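Local coordinates for protein tRNA (guanine(26)-N(2))-dimethyltransferase (Pyrococcus horikoshii, PDB 2DUL) that probably dimethylates the exocyclic N2 of guanine 26 in a number of tRNAs, using S-adenosyl-L-methionine as the methyl donor, at residues A168-A173 / H225-F230; C192-T197 / T355-T360. All blocks are in the same frame, centred on the assembly; numbering follows the deposited sequence.

How the interactions relate
From the N terminus, the chain first passes through 168-173, at the end of helix 167-170, and then enters helix 192-209 at 192-197. It comes back at 225-230, where interaction 1 closes a loop of 51 residues against the start of strand 226-235. Interaction 2 closes a far longer one, joining 192-197 to the turn at 355-360 near the C terminus. The segments alternate, so the two loops cross. Interaction 1 stays within the methyltransferase sheet and its helices, while interaction 2 brings in the C-terminal part of the chain. They meet physically: Phe227 packs against Thr197 and His193, and Cys171 against Cys192 and His193.

Interaction 1: A168-A173 / H225-F230; sequences APLCGA and HYFRAF
Leu170 and Cys171 receive the ring of Phe227 from two directions, the leucine over one face and the cysteine at the rim. The contact is apolar and buried, with no hydrogen bond across it. In Phe227, CG lies beside the backbone N and anti to the carbonyl carbon (chi1 -55°), which carries the ring from the strand toward 168-173. From CB outward, Phe227 CG first meets the methyl Leu170 CD1 at 3.9 Å. The next ring atom, Phe227 CD1, comes to 3.8 Å from Leu170 CD1. This methyl makes a CH-pi contact: Leu170 CD1 stands 4.0 Å from the centroid of the Phe227 ring and 20° off its normal, displaced toward the CG-CD1 side. Further along, Phe227 CE1 is shared between Leu170 CD1 and CB. At the tip, Phe227 CZ rests 4.0 Å from Leu170 CB and 3.9 Å from Cys171 SG. The sulfur lies in the ring plane, a sulfur-aromatic contact that suits a polarisable atom facing the positive edge of an aromatic. Leucine fits because its branched end offers a methyl to the flat face. Trimming Phe227 to an alanine here would probably open a gap beneath Leu170 and leave Cys171 SG without its aromatic edge. Strand 226-235 is inserted between 158-164 and 213-223 and runs antiparallel to both, as the last strand of the sheet does in class I (Rossmann-like) methyltransferases. Its side chains alternate: Phe227 turns to helices 167-170 and 192-209, whereas Tyr226 and Arg228 lean on helix 33-46 across the sheet.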
loop_
_atom_site.group_PDB
_atom_site.type_symbol
_atom_site.label_atom_id
_atom_site.label_comp_id
_atom_site.label_asym_id
_atom_site.label_seq_id
_atom_site.Cartn_x
_atom_site.Cartn_y
_atom_site.Cartn_z
ATOM N N ALA A 168 -12.952 5.183 5.187
ATOM C CA ALA A 168 -14.050 6.139 5.274
ATOM C C ALA A 168 -13.566 7.544 4.908
ATOM O O ALA A 168 -14.223 8.256 4.148
ATOM C CB ALA A 168 -14.646 6.134 6.679
ATOM N N PRO A 169 -12.411 7.965 5.451
ATOM C CA PRO A 169 -11.944 9.305 5.099
ATOM C C PRO A 169 -11.297 9.339 3.713
ATOM O O PRO A 169 -11.454 10.308 2.975
ATOM C CB PRO A 169 -10.965 9.634 6.226
ATOM C CG PRO A 169 -10.372 8.303 6.538
ATOM C CD PRO A 169 -11.575 7.379 6.515
ATOM N N LEU A 170 -10.590 8.271 3.351
ATOM C CA LEU A 170 -9.929 8.221 2.049
ATOM C C LEU A 170 -10.894 8.080 0.871
ATOM O O LEU A 170 -10.562 8.445 -0.258
ATOM C CB LEU A 170 -8.898 7.089 2.020
ATOM C CG LEU A 170 -7.672 7.323 2.911
ATOM C CD1 LEU A 170 -6.768 6.103 2.883
ATOM C CD2 LEU A 170 -6.921 8.560 2.429
ATOM N N CYS A 171 -12.085 7.550 1.125
ATOM C CA CYS A 171 -13.056 7.392 0.054
ATOM C C CYS A 171 -14.082 8.509 -0.006
ATOM O O CYS A 171 -15.017 8.457 -0.802
ATOM C CB CYS A 171 -13.754 6.039 0.155
ATOM S SG CYS A 171 -12.956 4.797 -0.868
ATOM N N GLY A 172 -13.907 9.519 0.840
ATOM C CA GLY A 172 -14.818 10.650 0.827
ATOM C C GLY A 172 -16.039 10.610 1.730
ATOM O O GLY A 172 -16.752 11.607 1.822
ATOM N N ALA A 173 -16.296 9.484 2.392
ATOM C CA ALA A 173 -17.455 9.394 3.279
ATOM C C ALA A 173 -17.311 10.345 4.472
ATOM O O ALA A 173 -18.281 10.987 4.882
ATOM C CB ALA A 173 -17.635 7.962 3.769
ATOM N N HIS A 225 -11.313 -2.871 0.939
ATOM C CA HIS A 225 -11.376 -1.794 1.912
ATOM C C HIS A 225 -10.106 -1.412 2.662
ATOM O O HIS A 225 -10.169 -0.911 3.785
ATOM C CB HIS A 225 -12.506 -2.083 2.900
ATOM C CG HIS A 225 -13.840 -2.239 2.241
ATOM N ND1 HIS A 225 -14.401 -1.253 1.458
ATOM C CD2 HIS A 225 -14.712 -3.275 2.222
ATOM C CE1 HIS A 225 -15.559 -1.675 0.983
ATOM N NE2 HIS A 225 -15.770 -2.899 1.432
ATOM N N TYR A 226 -8.951 -1.663 2.058
ATOM C CA TYR A 226 -7.705 -1.249 2.675
ATOM C C TYR A 226 -6.790 -0.727 1.578
ATOM O O TYR A 226 -6.814 -1.213 0.449
ATOM C CB TYR A 226 -7.062 -2.384 3.497
ATOM C CG TYR A 226 -6.339 -3.483 2.753
ATOM C CD1 TYR A 226 -5.122 -3.241 2.114
ATOM C CD2 TYR A 226 -6.832 -4.791 2.758
ATOM C CE1 TYR A 226 -4.408 -4.275 1.504
ATOM C CE2 TYR A 226 -6.128 -5.834 2.150
ATOM C CZ TYR A 226 -4.914 -5.570 1.526
ATOM O OH TYR A 226 -4.199 -6.597 0.937
ATOM N N PHE A 227 -6.022 0.300 1.911
ATOM C CA PHE A 227 -5.114 0.923 0.959
ATOM C C PHE A 227 -3.684 0.568 1.327
ATOM O O PHE A 227 -3.305 0.623 2.499
ATOM C CB PHE A 227 -5.326 2.435 0.976
ATOM C CG PHE A 227 -6.752 2.844 0.721
ATOM C CD1 PHE A 227 -7.730 2.660 1.699
ATOM C CD2 PHE A 227 -7.125 3.388 -0.503
ATOM C CE1 PHE A 227 -9.060 3.012 1.460
ATOM C CE2 PHE A 227 -8.451 3.744 -0.755
ATOM C CZ PHE A 227 -9.421 3.556 0.230
ATOM N N ARG A 228 -2.898 0.214 0.315
ATOM C CA ARG A 228 -1.514 -0.207 0.498
ATOM C C ARG A 228 -0.552 0.597 -0.374
ATOM O O ARG A 228 -0.808 0.813 -1.558
ATOM C CB ARG A 228 -1.384 -1.685 0.116
ATOM C CG ARG A 228 -0.971 -2.637 1.218
ATOM C CD ARG A 228 0.391 -2.303 1.802
ATOM N NE ARG A 228 1.011 -3.477 2.412
ATOM C CZ ARG A 228 1.917 -3.429 3.385
ATOM N NH1 ARG A 228 2.310 -2.260 3.873
ATOM N NH2 ARG A 228 2.443 -4.552 3.856
ATOM N N ALA A 229 0.568 1.015 0.202
ATOM C CA ALA A 229 1.553 1.773 -0.558
ATOM C C ALA A 229 2.975 1.382 -0.192
ATOM O O ALA A 229 3.370 1.456 0.975
ATOM C CB ALA A 229 1.357 3.272 -0.331
ATOM N N PHE A 230 3.734 0.957 -1.198
ATOM C CA PHE A 230 5.130 0.597 -1.009
ATOM C C PHE A 230 5.939 1.652 -1.754
ATOM O O PHE A 230 5.787 1.809 -2.967
ATOM C CB PHE A 230 5.444 -0.783 -1.603
ATOM C CG PHE A 230 4.771 -1.924 -0.895
ATOM C CD1 PHE A 230 3.618 -2.501 -1.414
ATOM C CD2 PHE A 230 5.295 -2.419 0.296
ATOM C CE1 PHE A 230 2.989 -3.563 -0.759
ATOM C CE2 PHE A 230 4.675 -3.482 0.963
ATOM C CZ PHE A 230 3.519 -4.055 0.434
#

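Interaction 2: C192-T197 / T355-T360; sequences CHEVGT and THFSPT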
loop_
_atom_site.group_PDB
_atom_site.type_symbol
_atom_site.label_atom_id
_atom_site.label_comp_id
_atom_site.label_asym_id
_atom_site.label_seq_id
_atom_site.Cartn_x
_atom_site.Cartn_y
_atom_site.Cartn_z
ATOM N N CYS A 192 -13.152 6.803 -6.055
ATOM C CA CYS A 192 -12.613 6.887 -4.697
ATOM C C CYS A 192 -11.525 5.892 -4.298
ATOM O O CYS A 192 -10.596 6.262 -3.576
ATOM C CB CYS A 192 -13.748 6.859 -3.664
ATOM S SG CYS A 192 -14.566 5.278 -3.429
ATOM N N HIS A 193 -11.614 4.645 -4.753
ATOM C CA HIS A 193 -10.589 3.670 -4.403
ATOM C C HIS A 193 -9.222 4.150 -4.902
ATOM O O HIS A 193 -8.224 4.061 -4.184
ATOM C CB HIS A 193 -10.915 2.304 -5.010
ATOM C CG HIS A 193 -12.138 1.662 -4.430
ATOM N ND1 HIS A 193 -12.748 0.566 -5.005
ATOM C CD2 HIS A 193 -12.865 1.961 -3.326
ATOM C CE1 HIS A 193 -13.800 0.222 -4.282
ATOM N NE2 HIS A 193 -13.893 1.052 -3.257
ATOM N N GLU A 194 -9.173 4.667 -6.127
ATOM C CA GLU A 194 -7.897 5.135 -6.649
ATOM C C GLU A 194 -7.491 6.479 -6.056
ATOM O O GLU A 194 -6.323 6.678 -5.724
ATOM C CB GLU A 194 -7.905 5.242 -8.177
ATOM C CG GLU A 194 -6.501 5.572 -8.707
ATOM C CD GLU A 194 -6.392 5.593 -10.215
ATOM O OE1 GLU A 194 -7.192 4.913 -10.889
ATOM O OE2 GLU A 194 -5.475 6.272 -10.729
ATOM N N VAL A 195 -8.440 7.406 -5.933
ATOM C CA VAL A 195 -8.122 8.719 -5.367
ATOM C C VAL A 195 -7.592 8.548 -3.943
ATOM O O VAL A 195 -6.602 9.180 -3.552
ATOM C CB VAL A 195 -9.361 9.648 -5.371
ATOM C CG1 VAL A 195 -9.058 10.946 -4.620
ATOM C CG2 VAL A 195 -9.754 9.966 -6.808
ATOM N N GLY A 196 -8.242 7.676 -3.175
ATOM C CA GLY A 196 -7.799 7.419 -1.816
ATOM C C GLY A 196 -6.381 6.872 -1.813
ATOM O O GLY A 196 -5.562 7.226 -0.954
ATOM N N THR A 197 -6.086 6.010 -2.783
ATOM C CA THR A 197 -4.763 5.414 -2.896
ATOM C C THR A 197 -3.742 6.499 -3.256
ATOM O O THR A 197 -2.634 6.517 -2.719
ATOM C CB THR A 197 -4.739 4.294 -3.972
ATOM O OG1 THR A 197 -5.598 3.222 -3.565
ATOM C CG2 THR A 197 -3.339 3.748 -4.154
ATOM N N THR A 355 -9.120 -2.660 -14.426
ATOM C CA THR A 355 -8.348 -2.170 -13.284
ATOM C C THR A 355 -8.822 -2.814 -11.991
ATOM O O THR A 355 -10.014 -3.060 -11.815
ATOM C CB THR A 355 -8.450 -0.637 -13.124
ATOM O OG1 THR A 355 -7.873 -0.258 -11.865
ATOM C CG2 THR A 355 -9.911 -0.176 -13.176
ATOM N N HIS A 356 -7.882 -3.078 -11.089
ATOM C CA HIS A 356 -8.196 -3.694 -9.806
ATOM C C HIS A 356 -8.987 -2.739 -8.906
ATOM O O HIS A 356 -9.548 -3.158 -7.894
ATOM C CB HIS A 356 -6.904 -4.094 -9.095
ATOM C CG HIS A 356 -6.160 -2.932 -8.512
ATOM N ND1 HIS A 356 -6.282 -2.558 -7.191
ATOM C CD2 HIS A 356 -5.327 -2.029 -9.084
ATOM C CE1 HIS A 356 -5.556 -1.474 -6.974
ATOM N NE2 HIS A 356 -4.968 -1.133 -8.107
ATOM N N PHE A 357 -9.029 -1.459 -9.270
ATOM C CA PHE A 357 -9.742 -0.467 -8.465
ATOM C C PHE A 357 -11.262 -0.607 -8.511
ATOM O O PHE A 357 -11.957 -0.214 -7.574
ATOM C CB PHE A 357 -9.358 0.954 -8.898
ATOM C CG PHE A 357 -7.979 1.380 -8.456
ATOM C CD1 PHE A 357 -7.646 1.421 -7.102
ATOM C CD2 PHE A 357 -7.021 1.759 -9.392
ATOM C CE1 PHE A 357 -6.380 1.835 -6.688
ATOM C CE2 PHE A 357 -5.750 2.177 -8.989
ATOM C CZ PHE A 357 -5.429 2.215 -7.635
ATOM N N SER A 358 -11.775 -1.164 -9.603
ATOM C CA SER A 358 -13.215 -1.345 -9.772
ATOM C C SER A 358 -13.488 -2.390 -10.846
ATOM O O SER A 358 -12.780 -2.455 -11.848
ATOM C CB SER A 358 -13.871 -0.022 -10.170
ATOM O OG SER A 358 -15.223 -0.216 -10.538
ATOM N N PRO A 359 -14.530 -3.217 -10.651
ATOM C CA PRO A 359 -14.895 -4.266 -11.607
ATOM C C PRO A 359 -15.403 -3.745 -12.951
ATOM O O PRO A 359 -15.288 -4.428 -13.967
ATOM C CB PRO A 359 -15.956 -5.060 -10.850
ATOM C CG PRO A 359 -16.644 -3.997 -10.054
ATOM C CD PRO A 359 -15.474 -3.195 -9.517
ATOM N N THR A 360 -15.965 -2.540 -12.958
ATOM C CA THR A 360 -16.480 -1.957 -14.195
ATOM C C THR A 360 -15.628 -0.784 -14.681
ATOM O O THR A 360 -16.026 -0.049 -15.588
ATOM C CB THR A 360 -17.934 -1.475 -14.018
ATOM O OG1 THR A 360 -18.025 -0.639 -12.856
ATOM C CG2 THR A 360 -18.870 -2.668 -13.857
#
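A buried aromatic contact, joined to one short, nearly straight hydrogen bond, sets Phe357 against His193, Glu194 and Thr197 in the first turns of helix 192-209; the phenylalanine comes from the loop between strands 352-355 and 361-364. Its ring lies flat on Glu194, whose CB sits 3.6 Å from the ring centroid and only 5° off the normal, a CH-pi contact. Glu194 has CG anti to the backbone N and an extended chain, so CG and the carboxylate follow along the same face, OE1 coming to 3.5 Å from Phe357 CD2. The planes of carboxylate and ring are 20° apart. A glutamate suits this place because its aliphatic part meets the ring while its charge is met elsewhere: Arg198 and Leu320 N take OE2, Lys363 takes OE1. On the opposite face NE2 of His356 stands over the ring centre.

The loop is a type I turn from Thr355 to Ser358, with an ST turn in which Phe357 N donates to Thr355 OG1 (3.1 Å). This is consistent with a fixed backbone at Phe357, whose carbonyl faces the helix. Histidine suits its place by supplying an N-H in its ring plane: His193 ND1 donates to Phe357 O at 2.8 Å with an angle of 162°, nearly along the C=O axis. The histidine ring also stacks on Tyr222. Threonine's hydroxyl serves twice: Thr197 OG1 touches the ring edge, 3.5 Å from Phe357 CE1, and donates back to His193 O, which accepts Thr197 N from its other face.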